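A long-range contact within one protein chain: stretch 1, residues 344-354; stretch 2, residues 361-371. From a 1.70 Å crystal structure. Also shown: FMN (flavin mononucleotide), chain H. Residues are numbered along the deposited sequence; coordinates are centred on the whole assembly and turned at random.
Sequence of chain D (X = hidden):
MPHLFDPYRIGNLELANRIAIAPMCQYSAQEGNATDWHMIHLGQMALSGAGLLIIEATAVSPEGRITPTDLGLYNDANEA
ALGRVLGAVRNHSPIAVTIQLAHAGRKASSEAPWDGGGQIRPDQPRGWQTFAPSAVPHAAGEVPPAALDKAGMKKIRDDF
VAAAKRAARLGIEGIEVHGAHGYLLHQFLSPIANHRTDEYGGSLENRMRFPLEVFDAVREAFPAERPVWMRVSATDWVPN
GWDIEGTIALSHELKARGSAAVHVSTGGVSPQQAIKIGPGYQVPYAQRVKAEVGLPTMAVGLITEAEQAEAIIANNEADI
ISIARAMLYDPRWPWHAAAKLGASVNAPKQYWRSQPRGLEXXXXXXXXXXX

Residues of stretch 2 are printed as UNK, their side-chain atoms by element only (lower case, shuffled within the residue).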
# COMPACT_ATOMS: atom_id res chain seq x y z
N SER D 344 4.48 -12.63 -15.23
CA SER D 344 4.78 -11.23 -15.01
C SER D 344 3.52 -10.51 -14.65
O SER D 344 2.42 -11.01 -14.83
CB SER D 344 5.54 -10.66 -16.21
OG SER D 344 4.78 -10.63 -17.40
N VAL D 345 3.69 -9.31 -14.09
CA VAL D 345 2.58 -8.55 -13.56
C VAL D 345 2.79 -7.10 -13.93
O VAL D 345 3.92 -6.68 -14.17
CB VAL D 345 2.49 -8.58 -12.01
CG1 VAL D 345 1.73 -9.81 -11.51
CG2 VAL D 345 3.87 -8.44 -11.37
N ASN D 346 1.69 -6.35 -13.94
CA ASN D 346 1.73 -4.90 -14.02
C ASN D 346 2.03 -4.33 -12.67
O ASN D 346 1.29 -4.57 -11.73
CB ASN D 346 0.37 -4.36 -14.40
CG ASN D 346 0.06 -4.58 -15.81
OD1 ASN D 346 0.58 -3.90 -16.66
ND2 ASN D 346 -0.81 -5.55 -16.09
N ALA D 347 3.12 -3.59 -12.56
CA ALA D 347 3.47 -2.93 -11.33
C ALA D 347 3.69 -1.45 -11.70
O ALA D 347 4.10 -1.14 -12.81
CB ALA D 347 4.73 -3.53 -10.69
N PRO D 348 3.38 -0.56 -10.75
CA PRO D 348 3.62 0.84 -11.03
C PRO D 348 5.10 1.09 -11.24
O PRO D 348 5.94 0.53 -10.50
CB PRO D 348 3.12 1.54 -9.77
CG PRO D 348 3.15 0.53 -8.71
CD PRO D 348 2.92 -0.78 -9.38
N LYS D 349 5.42 1.97 -12.19
CA LYS D 349 6.81 2.32 -12.51
C LYS D 349 7.60 2.77 -11.30
O LYS D 349 8.81 2.60 -11.25
CB LYS D 349 6.86 3.42 -13.59
CG LYS D 349 6.17 4.74 -13.18
CD LYS D 349 5.77 5.63 -14.37
CE LYS D 349 4.87 6.77 -13.90
NZ LYS D 349 4.38 7.56 -15.06
N GLN D 350 6.93 3.42 -10.34
CA GLN D 350 7.62 3.90 -9.13
C GLN D 350 8.29 2.77 -8.32
O GLN D 350 9.20 3.02 -7.50
CB GLN D 350 6.68 4.65 -8.18
CG GLN D 350 6.09 5.95 -8.68
CD GLN D 350 4.84 5.81 -9.57
OE1 GLN D 350 4.48 4.72 -10.07
NE2 GLN D 350 4.21 6.95 -9.86
N TYR D 351 7.81 1.53 -8.52
CA TYR D 351 8.28 0.38 -7.78
C TYR D 351 9.04 -0.63 -8.63
O TYR D 351 9.43 -1.69 -8.13
CB TYR D 351 7.08 -0.32 -7.15
CG TYR D 351 6.34 0.42 -6.08
CD1 TYR D 351 6.86 1.54 -5.46
CD2 TYR D 351 5.08 -0.03 -5.69
CE1 TYR D 351 6.17 2.18 -4.44
CE2 TYR D 351 4.36 0.60 -4.69
CZ TYR D 351 4.92 1.71 -4.06
OH TYR D 351 4.20 2.32 -3.05
N TRP D 352 9.35 -0.28 -9.86
CA TRP D 352 10.05 -1.23 -10.76
C TRP D 352 11.45 -1.69 -10.25
O TRP D 352 11.90 -2.83 -10.49
CB TRP D 352 10.14 -0.64 -12.14
CG TRP D 352 8.92 -0.71 -12.96
CD1 TRP D 352 7.78 -1.44 -12.73
CD2 TRP D 352 8.73 -0.07 -14.20
NE1 TRP D 352 6.90 -1.28 -13.77
CE2 TRP D 352 7.46 -0.44 -14.68
CE3 TRP D 352 9.50 0.80 -14.98
CZ2 TRP D 352 6.95 0.05 -15.90
CZ3 TRP D 352 9.00 1.27 -16.17
CH2 TRP D 352 7.75 0.89 -16.63
N ARG D 353 12.10 -0.84 -9.48
CA ARG D 353 13.42 -1.18 -8.91
C ARG D 353 13.35 -2.13 -7.74
O ARG D 353 14.39 -2.60 -7.29
CB ARG D 353 14.18 0.10 -8.51
CG ARG D 353 14.51 0.95 -9.71
CD ARG D 353 14.64 2.42 -9.37
NE ARG D 353 15.79 2.74 -8.51
CZ ARG D 353 16.06 3.96 -8.06
NH1 ARG D 353 15.28 4.99 -8.40
NH2 ARG D 353 17.12 4.16 -7.27
N SER D 354 12.16 -2.45 -7.25
CA SER D 354 12.00 -3.37 -6.13
C SER D 354 12.25 -4.83 -6.42
O SER D 354 12.29 -5.61 -5.47
CB SER D 354 10.58 -3.25 -5.57
OG SER D 354 9.62 -3.82 -6.41
N UNK D 361 12.56 -9.69 -15.32
CA UNK D 361 11.33 -9.64 -16.14
C UNK D 361 10.02 -9.86 -15.37
O UNK D 361 9.02 -10.17 -15.99
c UNK D 361 11.35 -10.67 -17.29
c UNK D 361 12.57 -10.66 -18.18
n UNK D 361 14.26 -8.20 -20.35
c UNK D 361 13.70 -9.56 -20.12
c UNK D 361 12.54 -9.49 -19.14
N UNK D 362 10.05 -9.71 -14.05
CA UNK D 362 8.81 -9.85 -13.25
C UNK D 362 7.79 -8.80 -13.64
O UNK D 362 6.56 -9.07 -13.71
c UNK D 362 7.34 -11.32 -10.99
c UNK D 362 9.13 -9.78 -11.75
c UNK D 362 8.34 -9.77 -9.34
c UNK D 362 7.94 -9.93 -10.79
N UNK D 363 8.27 -7.58 -13.83
CA UNK D 363 7.38 -6.48 -14.10
C UNK D 363 7.28 -6.22 -15.60
O UNK D 363 8.30 -6.01 -16.27
c UNK D 363 6.96 -6.05 -11.13
c UNK D 363 8.09 -5.59 -9.10
c UNK D 363 8.99 -4.83 -11.18
c UNK D 363 7.86 -5.24 -13.36
c UNK D 363 7.95 -5.40 -11.86
c UNK D 363 7.01 -6.15 -9.76
c UNK D 363 9.08 -4.94 -9.81
N UNK D 364 6.06 -6.17 -16.11
CA UNK D 364 5.82 -5.99 -17.54
C UNK D 364 6.35 -4.65 -18.03
O UNK D 364 6.05 -3.60 -17.44
c UNK D 364 4.35 -6.06 -17.87
c UNK D 364 1.47 -8.64 -17.58
c UNK D 364 3.67 -7.39 -17.59
n UNK D 364 2.08 -9.84 -18.20
c UNK D 364 2.19 -7.35 -17.98
N UNK D 365 7.18 -4.69 -19.06
CA UNK D 365 7.68 -3.50 -19.76
C UNK D 365 8.52 -2.54 -18.90
O UNK D 365 8.62 -1.37 -19.23
c UNK D 365 5.67 -3.63 -21.30
c UNK D 365 6.53 -2.73 -20.41
o UNK D 365 4.46 -3.64 -21.09
o UNK D 365 6.21 -4.32 -22.19
N UNK D 366 9.13 -3.03 -17.83
CA UNK D 366 9.98 -2.18 -16.94
C UNK D 366 11.26 -1.71 -17.66
O UNK D 366 11.83 -2.45 -18.46
c UNK D 366 10.34 -2.91 -15.67
N UNK D 367 11.67 -0.47 -17.39
CA UNK D 367 12.91 0.13 -17.96
C UNK D 367 13.56 0.93 -16.85
O UNK D 367 12.87 1.48 -15.99
c UNK D 367 11.66 0.63 -20.11
n UNK D 367 11.94 -0.44 -20.94
c UNK D 367 12.62 1.12 -19.10
c UNK D 367 10.43 1.07 -20.46
n UNK D 367 9.98 0.26 -21.47
c UNK D 367 10.91 -0.64 -21.74
N UNK D 368 14.87 1.07 -16.93
CA UNK D 368 15.63 1.81 -15.92
C UNK D 368 16.90 2.39 -16.55
O UNK D 368 17.59 1.72 -17.32
c UNK D 368 16.03 0.88 -14.79
c UNK D 368 18.37 1.29 -13.88
c UNK D 368 16.48 2.34 -12.78
c UNK D 368 19.25 1.89 -12.96
c UNK D 368 17.35 2.91 -11.84
c UNK D 368 16.97 1.51 -13.78
c UNK D 368 18.72 2.71 -11.95
N UNK D 369 17.21 3.62 -16.19
CA UNK D 369 18.56 4.15 -16.39
C UNK D 369 18.76 5.22 -15.35
O UNK D 369 17.80 5.76 -14.83
N UNK D 370 20.02 5.51 -15.04
CA UNK D 370 20.34 6.59 -14.08
C UNK D 370 21.67 7.16 -14.47
O UNK D 370 22.50 6.43 -14.98
c UNK D 370 19.34 6.25 -10.27
c UNK D 370 19.24 6.56 -11.77
c UNK D 370 20.40 6.07 -12.64
n UNK D 370 20.33 5.45 -9.86
o UNK D 370 18.51 6.73 -9.49
N UNK D 371 21.89 8.43 -14.19
CA UNK D 371 23.20 9.05 -14.35
C UNK D 371 24.18 8.59 -13.27
O UNK D 371 25.39 8.46 -13.61
OXT UNK D 371 23.81 8.30 -12.10
n UNK D 371 24.10 15.44 -14.77
c UNK D 371 22.36 11.17 -15.53
n UNK D 371 23.02 13.48 -15.16
c UNK D 371 23.09 10.59 -14.33
n UNK D 371 21.86 15.26 -14.24
c UNK D 371 22.98 14.73 -14.73
c UNK D 371 21.88 12.57 -15.22
N1 FMN H . 18.52 7.15 -1.25
C2 FMN H . 18.41 8.44 -0.76
O2 FMN H . 19.33 8.81 0.03
N3 FMN H . 17.41 9.28 -1.06
C4 FMN H . 16.42 8.93 -1.85
O4 FMN H . 15.47 9.66 -2.07
C4A FMN H . 16.47 7.61 -2.49
N5 FMN H . 15.51 7.25 -3.37
C5A FMN H . 15.45 5.93 -3.81
C6 FMN H . 14.39 5.50 -4.62
C7 FMN H . 14.33 4.20 -5.07
C7M FMN H . 13.19 3.77 -5.97
C8 FMN H . 15.40 3.28 -4.67
C8M FMN H . 15.43 1.85 -5.15
C9 FMN H . 16.45 3.68 -3.86
C9A FMN H . 16.51 4.97 -3.38
N10 FMN H . 17.58 5.40 -2.56
C10 FMN H . 17.54 6.73 -2.07
C1' FMN H . 18.60 4.51 -2.09
C2' FMN H . 17.91 3.72 -0.95
O2' FMN H . 17.58 4.57 0.18
C3' FMN H . 18.83 2.59 -0.43
O3' FMN H . 19.99 3.19 0.18
C4' FMN H . 19.26 1.63 -1.54
O4' FMN H . 18.15 1.25 -2.36
C5' FMN H . 19.91 0.38 -0.95
O5' FMN H . 19.05 -0.28 -0.02
P FMN H . 18.11 -1.51 -0.44
O1P FMN H . 17.19 -1.05 -1.57
O2P FMN H . 19.12 -2.53 -0.89
O3P FMN H . 17.47 -1.82 0.88
O HOH W 1 4.64 -3.11 -15.04
O HOH W 2 17.89 6.58 -6.20

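Position 361 carries four carbons in a row ending in a nitrogen. The chain leads away from stretch 1; its backbone O lies 3.5 Å from S344 CB. This is K361.

Position 362 has four carbons, forked at the second. Its backbone O accepts a hydrogen bond from V345 N at 2.9 Å, and S344 CA lies 3.1 Å from the same O. The residue is L362. Its CG is 4.4 Å from V345 CG2.

Position 363 has one carbon, then a ring of six carbons. A347 CB sits over one ring face, 3.8 Å from the centroid. V345 CG2, W352 O and S354 OG lie at the ring edge. This is F363. S354 OG is 3.6 Å from F363 CZ and donates its hydrogen bond to Y351 O.

Position 364 again shows four carbons in a row and a terminal nitrogen, which reaches S344. Its backbone N donates to V345 O at 2.9 Å. The residue is K364, and K364 NZ donates to S344 OG at 2.9 Å.

Position 365 has two carbons, the second carrying two oxygens. Its CB is 5.3 Å from W352 CZ2, and the carboxylate lies farther away. It is D365. Its backbone O lies 3.6 Å from W352 CH2.

Position 366 has a single carbon, 3.6 Å from W352 CD2. It is A366. A366 CA lies 3.5 Å from the centroid of the W352 six-membered ring, almost on the ring normal.

Position 367 has one carbon and a five-membered ring of three carbons and two nitrogens. Its backbone N is 3.4 Å from W352 CZ3. It is H367. H367 CD2 comes no closer than 4.5 Å, to W352 CZ3.

Position 368 has one carbon and a six-carbon ring, near the R353 guanidinium. It is F368, with CE1 3.7 Å from R353 NE.

Position 369 has no side-chain atoms and touches nothing on stretch 1. It is G369.

Position 370 has three carbons, the third carrying one oxygen and one nitrogen. This end group lies over one face of the R353 guanidinium. It is Q370. Q370 OE1 is 3.7 Å from R353 NH2; water 2 accepts from R353 NH2 and donates weakly to Q370 OE1.

Position 371 has three carbons, a nitrogen, then a carbon with two more nitrogens. It is R371, the C-terminus, beyond reach of stretch 1.

A single beta bridge at V345 and F363 aligns the backbones. A type II turn from F363 to A366 brings A366 over W352. Water 1 joins A347 N, W352 NE1 and K364 O. R353 lies between F368 and Q370 on one face and the FMN on the other.

Stretch 2 (361-371) KLFKDAHFGQR
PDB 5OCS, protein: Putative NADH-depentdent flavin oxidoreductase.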